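Local structure of fimbrin (Schizosaccharomyces pombe, 1RT8) at residues A[99-103]-A[126-130]; A[287-291]-A[303-307]; A[314-318]-A[330-336]. The protein binds actin filaments and cross-links them, serving cell polarity, cytokinesis, mating and spore formation in fission yeast. One frame throughout, in Å; residues are numbered along the deposited sequence.

Contact 1: residues A[99-103]-A[126-130]. With SO4 (sulfate ion), chain C.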
ATOM      1  N   MET A  99       1.658  -2.612   0.789  1.00 32.70           N
ATOM      2  CA  MET A  99       0.589  -2.484  -0.188  1.00 35.75           C
ATOM      3  C   MET A  99       0.524  -1.103  -0.817  1.00 36.88           C
ATOM      4  O   MET A  99       0.078  -0.949  -1.955  1.00 38.45           O
ATOM      5  CB  MET A  99      -0.744  -2.820   0.472  1.00 35.17           C
ATOM      6  CG  MET A  99      -0.831  -4.275   0.881  1.00 36.04           C
ATOM      7  SD  MET A  99      -2.150  -4.582   2.026  1.00 36.61           S
ATOM      8  CE  MET A  99      -3.574  -4.400   0.948  1.00 38.95           C
ATOM      9  N   GLY A 100       0.975  -0.102  -0.073  1.00 37.63           N
ATOM     10  CA  GLY A 100       0.937   1.258  -0.570  1.00 39.72           C
ATOM     11  C   GLY A 100      -0.370   1.901  -0.160  1.00 40.98           C
ATOM     12  O   GLY A 100      -1.396   1.225  -0.072  1.00 40.38           O
ATOM     13  N   GLY A 101      -0.337   3.204   0.097  1.00 41.85           N
ATOM     14  CA  GLY A 101      -1.544   3.905   0.492  1.00 43.36           C
ATOM     15  C   GLY A 101      -2.020   3.588   1.900  1.00 44.23           C
ATOM     16  O   GLY A 101      -3.023   4.134   2.354  1.00 44.06           O
ATOM     17  N   ILE A 102      -1.313   2.703   2.594  1.00 44.60           N
ATOM     18  CA  ILE A 102      -1.690   2.337   3.956  1.00 46.75           C
ATOM     19  C   ILE A 102      -0.623   2.800   4.937  1.00 49.51           C
ATOM     20  O   ILE A 102       0.568   2.752   4.633  1.00 50.35           O
ATOM     21  CB  ILE A 102      -1.851   0.804   4.109  1.00 45.39           C
ATOM     22  CG1 ILE A 102      -3.024   0.309   3.257  1.00 44.23           C
ATOM     23  CG2 ILE A 102      -2.066   0.444   5.577  1.00 43.57           C
ATOM     24  CD1 ILE A 102      -3.241  -1.188   3.333  1.00 42.51           C
ATOM     25  N   SER A 103      -1.051   3.252   6.110  1.00 52.54           N
ATOM     26  CA  SER A 103      -0.107   3.693   7.127  1.00 54.92           C
ATOM     27  C   SER A 103      -0.341   2.893   8.405  1.00 57.30           C
ATOM     28  O   SER A 103      -1.378   3.036   9.057  1.00 57.85           O
ATOM     29  CB  SER A 103      -0.274   5.190   7.404  1.00 54.60           C
ATOM     30  OG  SER A 103       0.794   5.677   8.202  1.00 53.43           O
ATOM     31  N   GLN A 126      -7.952   1.172   6.359  1.00 22.91           N
ATOM     32  CA  GLN A 126      -6.859   1.368   5.412  1.00 24.00           C
ATOM     33  C   GLN A 126      -6.865   0.264   4.360  1.00 24.77           C
ATOM     34  O   GLN A 126      -6.660   0.531   3.168  1.00 23.10           O
ATOM     35  CB  GLN A 126      -5.502   1.398   6.127  1.00 27.97           C
ATOM     36  CG  GLN A 126      -5.269   2.630   7.013  1.00 30.12           C
ATOM     37  CD  GLN A 126      -5.329   3.946   6.236  1.00 33.58           C
ATOM     38  OE1 GLN A 126      -4.731   4.084   5.163  1.00 33.04           O
ATOM     39  NE2 GLN A 126      -6.049   4.923   6.784  1.00 34.07           N
ATOM     40  N   ILE A 127      -7.104  -0.975   4.796  1.00 23.89           N
ATOM     41  CA  ILE A 127      -7.145  -2.101   3.859  1.00 24.91           C
ATOM     42  C   ILE A 127      -8.317  -1.951   2.877  1.00 24.17           C
ATOM     43  O   ILE A 127      -8.135  -2.121   1.667  1.00 24.10           O
ATOM     44  CB  ILE A 127      -7.245  -3.460   4.603  1.00 26.07           C
ATOM     45  CG1 ILE A 127      -5.990  -3.666   5.463  1.00 25.20           C
ATOM     46  CG2 ILE A 127      -7.347  -4.613   3.606  1.00 25.86           C
ATOM     47  CD1 ILE A 127      -5.982  -4.960   6.264  1.00 25.82           C
ATOM     48  N   ILE A 128      -9.501  -1.619   3.394  1.00 23.85           N
ATOM     49  CA  ILE A 128     -10.694  -1.438   2.562  1.00 24.85           C
ATOM     50  C   ILE A 128     -10.499  -0.302   1.570  1.00 26.66           C
ATOM     51  O   ILE A 128     -10.869  -0.416   0.397  1.00 26.64           O
ATOM     52  CB  ILE A 128     -11.946  -1.117   3.406  1.00 25.59           C
ATOM     53  CG1 ILE A 128     -12.394  -2.356   4.187  1.00 24.80           C
ATOM     54  CG2 ILE A 128     -13.085  -0.638   2.495  1.00 27.99           C
ATOM     55  CD1 ILE A 128     -13.597  -2.106   5.070  1.00 26.08           C
ATOM     56  N   ARG A 129      -9.929   0.801   2.052  1.00 26.71           N
ATOM     57  CA  ARG A 129      -9.673   1.968   1.216  1.00 26.76           C
ATOM     58  C   ARG A 129      -8.707   1.641   0.087  1.00 27.03           C
ATOM     59  O   ARG A 129      -8.915   2.060  -1.045  1.00 28.15           O
ATOM     60  CB  ARG A 129      -9.117   3.111   2.070  1.00 26.03           C
ATOM     61  CG  ARG A 129      -8.580   4.304   1.284  1.00 26.82           C
ATOM     62  CD  ARG A 129      -8.245   5.460   2.226  1.00 26.92           C
ATOM     63  NE  ARG A 129      -7.663   6.606   1.538  1.00 28.59           N
ATOM     64  CZ  ARG A 129      -6.441   6.622   1.014  1.00 32.12           C
ATOM     65  NH1 ARG A 129      -5.665   5.548   1.099  1.00 33.89           N
ATOM     66  NH2 ARG A 129      -5.990   7.716   0.413  1.00 31.52           N
ATOM     67  N   ARG A 130      -7.654   0.889   0.396  1.00 27.42           N
ATOM     68  CA  ARG A 130      -6.672   0.516  -0.609  1.00 27.24           C
ATOM     69  C   ARG A 130      -7.289  -0.319  -1.735  1.00 28.77           C
ATOM     70  O   ARG A 130      -6.830  -0.266  -2.872  1.00 28.21           O
ATOM     71  CB  ARG A 130      -5.518  -0.261   0.041  1.00 28.71           C
ATOM     72  CG  ARG A 130      -4.512  -0.877  -0.949  1.00 30.01           C
ATOM     73  CD  ARG A 130      -3.841   0.185  -1.811  1.00 34.49           C
ATOM     74  NE  ARG A 130      -2.943  -0.397  -2.812  1.00 37.11           N
ATOM     75  CZ  ARG A 130      -3.344  -1.097  -3.874  1.00 38.40           C
ATOM     76  NH1 ARG A 130      -4.637  -1.313  -4.095  1.00 38.84           N
ATOM     77  NH2 ARG A 130      -2.446  -1.595  -4.714  1.00 39.27           N
TER
HETATM   78  S   SO4 C9002      -2.102   7.872   0.079  1.00 86.97           S
HETATM   79  O1  SO4 C9002      -3.127   7.180   1.127  1.00 87.19           O
HETATM   80  O2  SO4 C9002      -2.451   7.296  -1.205  1.00 86.98           O
HETATM   81  O3  SO4 C9002      -2.232   9.171   0.114  1.00 86.54           O
HETATM   82  O4  SO4 C9002      -0.823   7.361   0.498  1.00 87.38           O
HETATM   83  O   HOH W   1      -5.482   3.140   2.507  1.00 31.94           O

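Contact 2: residues A[287-291]-A[303-307]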
ATOM      1  N   ALA A 287      11.439   2.228  -9.186  1.00 23.14           N
ATOM      2  CA  ALA A 287      10.754   3.461  -8.815  1.00 24.99           C
ATOM      3  C   ALA A 287       9.598   3.180  -7.856  1.00 25.42           C
ATOM      4  O   ALA A 287       9.428   3.886  -6.860  1.00 27.11           O
ATOM      5  CB  ALA A 287      10.239   4.187 -10.076  1.00 22.26           C
ATOM      6  N   ARG A 288       8.808   2.150  -8.152  1.00 25.22           N
ATOM      7  CA  ARG A 288       7.675   1.793  -7.300  1.00 24.15           C
ATOM      8  C   ARG A 288       8.126   1.235  -5.954  1.00 22.67           C
ATOM      9  O   ARG A 288       7.487   1.490  -4.941  1.00 23.40           O
ATOM     10  CB  ARG A 288       6.767   0.786  -8.013  1.00 25.40           C
ATOM     11  CG  ARG A 288       5.775   1.441  -8.974  1.00 30.50           C
ATOM     12  CD  ARG A 288       5.097   0.413  -9.878  1.00 35.83           C
ATOM     13  NE  ARG A 288       4.179   1.030 -10.841  1.00 40.62           N
ATOM     14  CZ  ARG A 288       2.996   1.558 -10.525  1.00 42.93           C
ATOM     15  NH1 ARG A 288       2.576   1.550  -9.267  1.00 43.36           N
ATOM     16  NH2 ARG A 288       2.230   2.092 -11.472  1.00 43.57           N
ATOM     17  N   VAL A 289       9.220   0.475  -5.951  1.00 22.41           N
ATOM     18  CA  VAL A 289       9.763  -0.093  -4.716  1.00 21.59           C
ATOM     19  C   VAL A 289      10.348   1.021  -3.847  1.00 21.98           C
ATOM     20  O   VAL A 289      10.124   1.055  -2.633  1.00 24.22           O
ATOM     21  CB  VAL A 289      10.873  -1.136  -5.010  1.00 19.34           C
ATOM     22  CG1 VAL A 289      11.571  -1.536  -3.715  1.00 18.32           C
ATOM     23  CG2 VAL A 289      10.260  -2.371  -5.682  1.00 20.34           C
ATOM     24  N   PHE A 290      11.101   1.925  -4.470  1.00 21.33           N
ATOM     25  CA  PHE A 290      11.712   3.040  -3.753  1.00 21.89           C
ATOM     26  C   PHE A 290      10.627   3.972  -3.220  1.00 22.45           C
ATOM     27  O   PHE A 290      10.773   4.547  -2.135  1.00 23.69           O
ATOM     28  CB  PHE A 290      12.667   3.827  -4.670  1.00 21.58           C
ATOM     29  CG  PHE A 290      13.894   3.057  -5.096  1.00 23.90           C
ATOM     30  CD1 PHE A 290      14.763   3.585  -6.048  1.00 24.73           C
ATOM     31  CD2 PHE A 290      14.189   1.819  -4.545  1.00 26.49           C
ATOM     32  CE1 PHE A 290      15.904   2.893  -6.443  1.00 25.98           C
ATOM     33  CE2 PHE A 290      15.333   1.112  -4.933  1.00 27.63           C
ATOM     34  CZ  PHE A 290      16.193   1.652  -5.884  1.00 26.55           C
ATOM     35  N   THR A 291       9.545   4.125  -3.985  1.00 21.77           N
ATOM     36  CA  THR A 291       8.431   4.976  -3.580  1.00 21.77           C
ATOM     37  C   THR A 291       7.820   4.419  -2.299  1.00 23.25           C
ATOM     38  O   THR A 291       7.553   5.164  -1.365  1.00 21.84           O
ATOM     39  CB  THR A 291       7.323   5.037  -4.660  1.00 21.51           C
ATOM     40  OG1 THR A 291       7.782   5.820  -5.768  1.00 23.69           O
ATOM     41  CG2 THR A 291       6.047   5.669  -4.093  1.00 18.44           C
ATOM     42  N   ILE A 303       4.605  10.190  -1.851  1.00 28.78           N
ATOM     43  CA  ILE A 303       4.980  10.161  -3.256  1.00 25.88           C
ATOM     44  C   ILE A 303       3.995   9.383  -4.127  1.00 27.58           C
ATOM     45  O   ILE A 303       3.566   8.283  -3.760  1.00 23.72           O
ATOM     46  CB  ILE A 303       6.371   9.509  -3.432  1.00 26.99           C
ATOM     47  CG1 ILE A 303       7.423  10.294  -2.657  1.00 26.12           C
ATOM     48  CG2 ILE A 303       6.714   9.388  -4.916  1.00 24.73           C
ATOM     49  CD1 ILE A 303       8.670   9.506  -2.394  1.00 21.85           C
ATOM     50  N   HIS A 304       3.653   9.940  -5.286  1.00 25.90           N
ATOM     51  CA  HIS A 304       2.745   9.259  -6.216  1.00 28.28           C
ATOM     52  C   HIS A 304       3.312   9.303  -7.627  1.00 29.27           C
ATOM     53  O   HIS A 304       2.761   8.715  -8.558  1.00 30.51           O
ATOM     54  CB  HIS A 304       1.352   9.902  -6.158  1.00 30.02           C
ATOM     55  CG  HIS A 304       0.641   9.662  -4.856  1.00 31.04           C
ATOM     56  ND1 HIS A 304       0.101   8.438  -4.525  1.00 32.50           N
ATOM     57  CD2 HIS A 304       0.454  10.458  -3.774  1.00 32.18           C
ATOM     58  CE1 HIS A 304      -0.380   8.486  -3.295  1.00 31.18           C
ATOM     59  NE2 HIS A 304      -0.179   9.699  -2.817  1.00 33.80           N
ATOM     60  N   ASP A 305       4.447   9.985  -7.755  1.00 28.05           N
ATOM     61  CA  ASP A 305       5.150  10.135  -9.032  1.00 26.93           C
ATOM     62  C   ASP A 305       6.639  10.345  -8.719  1.00 25.80           C
ATOM     63  O   ASP A 305       7.113  11.481  -8.608  1.00 24.31           O
ATOM     64  CB  ASP A 305       4.589  11.340  -9.802  1.00 27.52           C
ATOM     65  CG  ASP A 305       5.080  11.395 -11.237  1.00 30.76           C
ATOM     66  OD1 ASP A 305       5.980  10.608 -11.574  1.00 32.77           O
ATOM     67  OD2 ASP A 305       4.572  12.223 -12.021  1.00 34.39           O
ATOM     68  N   PHE A 306       7.354   9.231  -8.573  1.00 24.57           N
ATOM     69  CA  PHE A 306       8.776   9.205  -8.236  1.00 25.74           C
ATOM     70  C   PHE A 306       9.675  10.107  -9.086  1.00 26.21           C
ATOM     71  O   PHE A 306      10.570  10.771  -8.564  1.00 25.81           O
ATOM     72  CB  PHE A 306       9.287   7.759  -8.323  1.00 22.75           C
ATOM     73  CG  PHE A 306      10.747   7.585  -7.952  1.00 23.49           C
ATOM     74  CD1 PHE A 306      11.122   7.346  -6.634  1.00 24.78           C
ATOM     75  CD2 PHE A 306      11.745   7.610  -8.933  1.00 21.19           C
ATOM     76  CE1 PHE A 306      12.466   7.130  -6.299  1.00 21.54           C
ATOM     77  CE2 PHE A 306      13.082   7.397  -8.611  1.00 21.83           C
ATOM     78  CZ  PHE A 306      13.442   7.155  -7.289  1.00 22.12           C
ATOM     79  N   PHE A 307       9.447  10.125 -10.391  1.00 25.57           N
ATOM     80  CA  PHE A 307      10.286  10.917 -11.273  1.00 25.68           C
ATOM     81  C   PHE A 307       9.999  12.409 -11.337  1.00 27.36           C
ATOM     82  O   PHE A 307      10.602  13.123 -12.139  1.00 28.52           O
ATOM     83  CB  PHE A 307      10.282  10.298 -12.672  1.00 25.39           C
ATOM     84  CG  PHE A 307      10.892   8.926 -12.715  1.00 26.33           C
ATOM     85  CD1 PHE A 307      10.101   7.803 -12.886  1.00 24.71           C
ATOM     86  CD2 PHE A 307      12.261   8.759 -12.510  1.00 23.99           C
ATOM     87  CE1 PHE A 307      10.663   6.530 -12.852  1.00 28.04           C
ATOM     88  CE2 PHE A 307      12.824   7.497 -12.474  1.00 24.65           C
ATOM     89  CZ  PHE A 307      12.025   6.382 -12.643  1.00 25.54           C
TER
HETATM   90  O   HOH W   2       5.835   6.757  -7.938  1.00 27.90           O

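Contact 3: residues A[314-318]-A[330-336]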
ATOM      1  N   LEU A 314      13.026  18.361  -1.414  1.00 22.59           N
ATOM      2  CA  LEU A 314      12.437  18.306  -0.082  1.00 23.30           C
ATOM      3  C   LEU A 314      12.202  16.897   0.444  1.00 24.36           C
ATOM      4  O   LEU A 314      12.448  16.619   1.618  1.00 26.27           O
ATOM      5  CB  LEU A 314      11.134  19.105  -0.070  1.00 22.00           C
ATOM      6  CG  LEU A 314      11.333  20.610  -0.288  1.00 22.50           C
ATOM      7  CD1 LEU A 314       9.984  21.332  -0.195  1.00 22.64           C
ATOM      8  CD2 LEU A 314      12.285  21.145   0.770  1.00 23.50           C
ATOM      9  N   ILE A 315      11.718  16.014  -0.421  1.00 24.30           N
ATOM     10  CA  ILE A 315      11.466  14.628  -0.049  1.00 25.42           C
ATOM     11  C   ILE A 315      12.766  13.946   0.354  1.00 26.10           C
ATOM     12  O   ILE A 315      12.828  13.283   1.386  1.00 26.42           O
ATOM     13  CB  ILE A 315      10.828  13.844  -1.221  1.00 26.69           C
ATOM     14  CG1 ILE A 315       9.430  14.395  -1.511  1.00 25.94           C
ATOM     15  CG2 ILE A 315      10.793  12.344  -0.907  1.00 28.72           C
ATOM     16  CD1 ILE A 315       8.457  14.291  -0.369  1.00 25.21           C
ATOM     17  N   LEU A 316      13.806  14.112  -0.459  1.00 25.34           N
ATOM     18  CA  LEU A 316      15.101  13.508  -0.164  1.00 25.98           C
ATOM     19  C   LEU A 316      15.672  14.018   1.163  1.00 27.24           C
ATOM     20  O   LEU A 316      16.182  13.239   1.977  1.00 26.84           O
ATOM     21  CB  LEU A 316      16.088  13.787  -1.307  1.00 24.52           C
ATOM     22  CG  LEU A 316      15.816  13.003  -2.607  1.00 24.74           C
ATOM     23  CD1 LEU A 316      16.669  13.528  -3.747  1.00 21.55           C
ATOM     24  CD2 LEU A 316      16.112  11.535  -2.373  1.00 24.89           C
ATOM     25  N   LEU A 317      15.581  15.328   1.379  1.00 26.50           N
ATOM     26  CA  LEU A 317      16.094  15.921   2.600  1.00 25.32           C
ATOM     27  C   LEU A 317      15.355  15.377   3.820  1.00 24.66           C
ATOM     28  O   LEU A 317      15.968  15.127   4.856  1.00 24.00           O
ATOM     29  CB  LEU A 317      16.003  17.446   2.521  1.00 24.15           C
ATOM     30  CG  LEU A 317      16.981  18.033   1.492  1.00 26.15           C
ATOM     31  CD1 LEU A 317      16.770  19.531   1.338  1.00 27.27           C
ATOM     32  CD2 LEU A 317      18.408  17.732   1.917  1.00 25.75           C
ATOM     33  N   GLN A 318      14.049  15.176   3.701  1.00 24.75           N
ATOM     34  CA  GLN A 318      13.284  14.626   4.816  1.00 26.01           C
ATOM     35  C   GLN A 318      13.761  13.211   5.127  1.00 27.78           C
ATOM     36  O   GLN A 318      13.920  12.850   6.291  1.00 27.49           O
ATOM     37  CB  GLN A 318      11.795  14.589   4.498  1.00 25.83           C
ATOM     38  CG  GLN A 318      11.120  15.946   4.494  1.00 27.11           C
ATOM     39  CD  GLN A 318       9.681  15.847   4.035  1.00 27.35           C
ATOM     40  OE1 GLN A 318       8.871  15.134   4.631  1.00 29.00           O
ATOM     41  NE2 GLN A 318       9.355  16.556   2.964  1.00 28.34           N
ATOM     42  N   TRP A 330      17.628  22.735   8.293  1.00 37.85           N
ATOM     43  CA  TRP A 330      16.524  23.290   7.527  1.00 41.11           C
ATOM     44  C   TRP A 330      16.520  24.802   7.324  1.00 42.84           C
ATOM     45  O   TRP A 330      15.710  25.319   6.559  1.00 42.16           O
ATOM     46  CB  TRP A 330      15.205  22.828   8.129  1.00 40.68           C
ATOM     47  CG  TRP A 330      15.049  21.341   8.002  1.00 41.97           C
ATOM     48  CD1 TRP A 330      15.424  20.393   8.909  1.00 41.01           C
ATOM     49  CD2 TRP A 330      14.536  20.633   6.870  1.00 41.24           C
ATOM     50  NE1 TRP A 330      15.177  19.135   8.410  1.00 41.09           N
ATOM     51  CE2 TRP A 330      14.635  19.255   7.158  1.00 41.29           C
ATOM     52  CE3 TRP A 330      14.010  21.030   5.635  1.00 40.90           C
ATOM     53  CZ2 TRP A 330      14.217  18.271   6.258  1.00 40.51           C
ATOM     54  CZ3 TRP A 330      13.597  20.051   4.739  1.00 41.26           C
ATOM     55  CH2 TRP A 330      13.706  18.688   5.055  1.00 40.00           C
ATOM     56  N   LYS A 331      17.423  25.512   7.995  1.00 44.37           N
ATOM     57  CA  LYS A 331      17.494  26.959   7.831  1.00 45.06           C
ATOM     58  C   LYS A 331      18.183  27.250   6.505  1.00 44.85           C
ATOM     59  O   LYS A 331      18.146  28.372   6.000  1.00 45.02           O
ATOM     60  CB  LYS A 331      18.282  27.596   8.980  1.00 47.11           C
ATOM     61  CG  LYS A 331      17.593  27.501  10.337  1.00 50.37           C
ATOM     62  CD  LYS A 331      18.423  28.145  11.450  1.00 52.37           C
ATOM     63  CE  LYS A 331      17.756  27.968  12.814  1.00 52.17           C
ATOM     64  NZ  LYS A 331      18.547  28.577  13.922  1.00 54.94           N
ATOM     65  N   LYS A 332      18.809  26.223   5.940  1.00 42.82           N
ATOM     66  CA  LYS A 332      19.510  26.353   4.668  1.00 41.65           C
ATOM     67  C   LYS A 332      18.695  25.775   3.509  1.00 37.13           C
ATOM     68  O   LYS A 332      19.141  25.790   2.365  1.00 37.44           O
ATOM     69  CB  LYS A 332      20.866  25.640   4.738  1.00 42.72           C
ATOM     70  CG  LYS A 332      21.822  26.204   5.781  1.00 46.97           C
ATOM     71  CD  LYS A 332      23.099  25.374   5.863  1.00 48.73           C
ATOM     72  CE  LYS A 332      24.012  25.858   6.988  1.00 50.11           C
ATOM     73  NZ  LYS A 332      25.158  24.932   7.232  1.00 51.76           N
ATOM     74  N   VAL A 333      17.499  25.285   3.815  1.00 33.23           N
ATOM     75  CA  VAL A 333      16.620  24.676   2.819  1.00 30.12           C
ATOM     76  C   VAL A 333      15.502  25.597   2.318  1.00 29.10           C
ATOM     77  O   VAL A 333      14.891  26.330   3.101  1.00 27.49           O
ATOM     78  CB  VAL A 333      15.974  23.395   3.401  1.00 29.31           C
ATOM     79  CG1 VAL A 333      14.973  22.808   2.411  1.00 28.50           C
ATOM     80  CG2 VAL A 333      17.055  22.378   3.739  1.00 30.66           C
ATOM     81  N   ASN A 334      15.231  25.550   1.013  1.00 26.71           N
ATOM     82  CA  ASN A 334      14.166  26.357   0.417  1.00 25.85           C
ATOM     83  C   ASN A 334      12.857  25.576   0.514  1.00 26.01           C
ATOM     84  O   ASN A 334      12.788  24.416   0.110  1.00 25.49           O
ATOM     85  CB  ASN A 334      14.475  26.669  -1.057  1.00 25.51           C
ATOM     86  CG  ASN A 334      15.724  27.517  -1.224  1.00 25.83           C
ATOM     87  OD1 ASN A 334      15.784  28.645  -0.744  1.00 26.83           O
ATOM     88  ND2 ASN A 334      16.729  26.973  -1.897  1.00 22.94           N
ATOM     89  N   LYS A 335      11.824  26.224   1.047  1.00 27.13           N
ATOM     90  CA  LYS A 335      10.517  25.603   1.227  1.00 29.04           C
ATOM     91  C   LYS A 335       9.631  25.648  -0.015  1.00 29.76           C
ATOM     92  O   LYS A 335       9.780  26.524  -0.861  1.00 28.45           O
ATOM     93  CB  LYS A 335       9.776  26.286   2.378  1.00 30.44           C
ATOM     94  CG  LYS A 335      10.448  26.165   3.739  1.00 33.83           C
ATOM     95  CD  LYS A 335       9.575  26.820   4.801  1.00 39.93           C
ATOM     96  CE  LYS A 335      10.219  26.803   6.175  1.00 42.06           C
ATOM     97  NZ  LYS A 335       9.345  27.484   7.182  1.00 45.44           N
ATOM     98  N   ALA A 336       8.700  24.700  -0.114  1.00 30.48           N
ATOM     99  CA  ALA A 336       7.778  24.663  -1.239  1.00 30.95           C
ATOM    100  C   ALA A 336       6.914  25.921  -1.163  1.00 33.18           C
ATOM    101  O   ALA A 336       6.454  26.297  -0.087  1.00 31.25           O
ATOM    102  CB  ALA A 336       6.899  23.427  -1.152  1.00 32.85           C
TER

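Contact 1: residues A[99-103]-A[126-130]
In the first calponin-homology domain, the turn that leaves helix 82-99 packs against the last turns of helix 117-131, with Ile102 lying along Gln126 and Arg130 reaching back to the carbonyl of Met99. Ile102 and Gln126 run past each other in opposite directions, and CG2 of Ile102 meets CB of Gln126 at 3.6 Å. The CG1 branch of Ile102, standing beside its own backbone N (chi1 -65°), carries CD1 to within 4.3 Å of Ile127 CG1. Ile127 itself continues into the domain interior, onto Leu57 and Ile58 of helix 52-61.

The polar grip comes from Arg130. Its chain is bent at chi2 (60°), which brings the edge of the guanidinium to the carbonyls at the end of helix 82-99, and NE donates to Met99 O at 3.2 Å, arriving well above the carbonyl plane rather than within it. Gly100 O lies at the edge of the same guanidinium, in its plane, with CD of Arg130 3.2 Å from it. The methyl CE of Met99 adds an apolar touch on CG of Arg130.

Arg129 approaches the turn at Gly101. A water accepts from its NH1 at 2.8 Å and lies 2.7 Å from Gly101 O, to which it can donate, while a sulfate, probably from the crystallisation liquor, receives weak bonds from NH1 and NH2. The firmer partner of this guanidinium is Glu163, which forms a salt bridge with NH2 and ties helix 117-131 to the start of helix 162-176.

Gly100 and Gly101 both have positive phi, and at Gly100 any CB would collide with the carbonyl oxygen of Met99. Such a glycine just past the last helical residue is typical of helix C-terminal ends, here in the all-helical calponin-homology fold.

Contact 2: residues A[287-291]-A[303-307]
The ring of Phe306 lies against the flank of helix 282-296, its face turned to Ala287, whose CA sits 4.2 Å above the ring plane and offset toward the rim. Phe306 CG is swung opposite its backbone N (chi1 -178°), which sends the ring across to the helix, where CE1 comes within 3.7 Å of Phe290 CB. The two phenylalanines cross obliquely, and CZ of Phe306 meets the edge of the Phe290 ring. Both also touch Leu383 of helix 379-397, which helps to bury them.

Phe307 stands across its neighbour: CD2 of Phe306 points at the centre of the Phe307 ring from 3.7 Å above its plane. Phe307 also touches the methyl of Ala287, CE1 lying 3.7 Å from CB.

Thr291 slides past Phe306 in the opposite sense, OG1 lying 3.5 Å from Phe306 CB, while its methyl CG2 rests on Ile303 O at 3.6 Å. With OG1 beside its own backbone N (chi1 -72°), the hydroxyl donates to Ala287 O at 2.8 Å, and the amide N of Thr291 reaches that oxygen from the opposite face of the carbonyl plane. A water donates to OG1 and accepts from Phe306 N. A valine in place of Thr291 would probably leave this water without its acceptor and Ala287 O with one donor fewer.

The chemistry is thus largely apolar: the threonine hydroxyl spends its proton within its own helix, and the hydrogen-bonded link between the segments runs through water.

Contact 3: residues A[314-318]-A[330-336]
Leu314 and Leu317, on the first turn of helix 314-323, meet Val333 and Ala336 of the following loop through apolar contacts. Leu314 spreads its two methyls over the loop: CD2 lies 3.6 Å from Val333 CG1 and 3.4 Å from Asn334 O, and CD1 reaches Ala336, 3.8 Å from its CB. Leu317 and Val333 approach tip to tip, with CD1 of the leucine 3.7 Å from CG2 of the valine. With its CG1 opposite the backbone N (chi1 176°), Val333 sets this methyl against both leucines, while CG2 faces Leu317.

The aromatic contact is made by Trp330, whose six-membered ring points at the helix. CH2 touches Leu317 CB at 3.6 Å, while Leu314 O and Gln318 N lie near the ring plane at its edge. The side chains of Gln318 and Trp330 cross at about a right angle, with CG of the glutamine 3.8 Å from CH2 and the amide plane inclined 62° to the indole.

This is the third calponin-homology domain, and the loop is the one that connects helix 314-323 to helix 345-361. Leu317 also packs on Ala355 and Leu358 of the latter helix, and Leu314 and Val333 both touch its Asn351, which places the two leucines where helices and loop converge.

Polar bonds hold several of these groups. Gln318 NE2 makes a weak bond back to Leu314 O, its OE1 accepting from Thr300 N, and Trp330 NE1 donates to Asp321, which helps set the rotation of the indole. On the loop, Asn334 O accepts from Asn351 ND2, and the Asn334 side chain bonds to Glu350 and to the backbone of Lys347 at the start of helix 345-361.

The three contacts follow one another along the chain without overlap. Contact 1 belongs to the first calponin-homology domain, in actin-binding region 1; contacts 2 and 3 share the third, in region 2. Contacts 2 and 3 have centres about 19 Å apart and touch, Ile303 CD1 packing on Ile315 CG2 at 3.8 Å, as helix 306-309 is followed directly by helix 314-323. Contact 1 is centred about 16 Å from contact 2, with nearest atoms about 6 Å apart, and about 28 Å between centres from contact 3. Contacts 1 and 2 thus lie near each other without touching, where the two actin-binding regions approach within the cross-linking core, whereas contact 3 lies toward its surface.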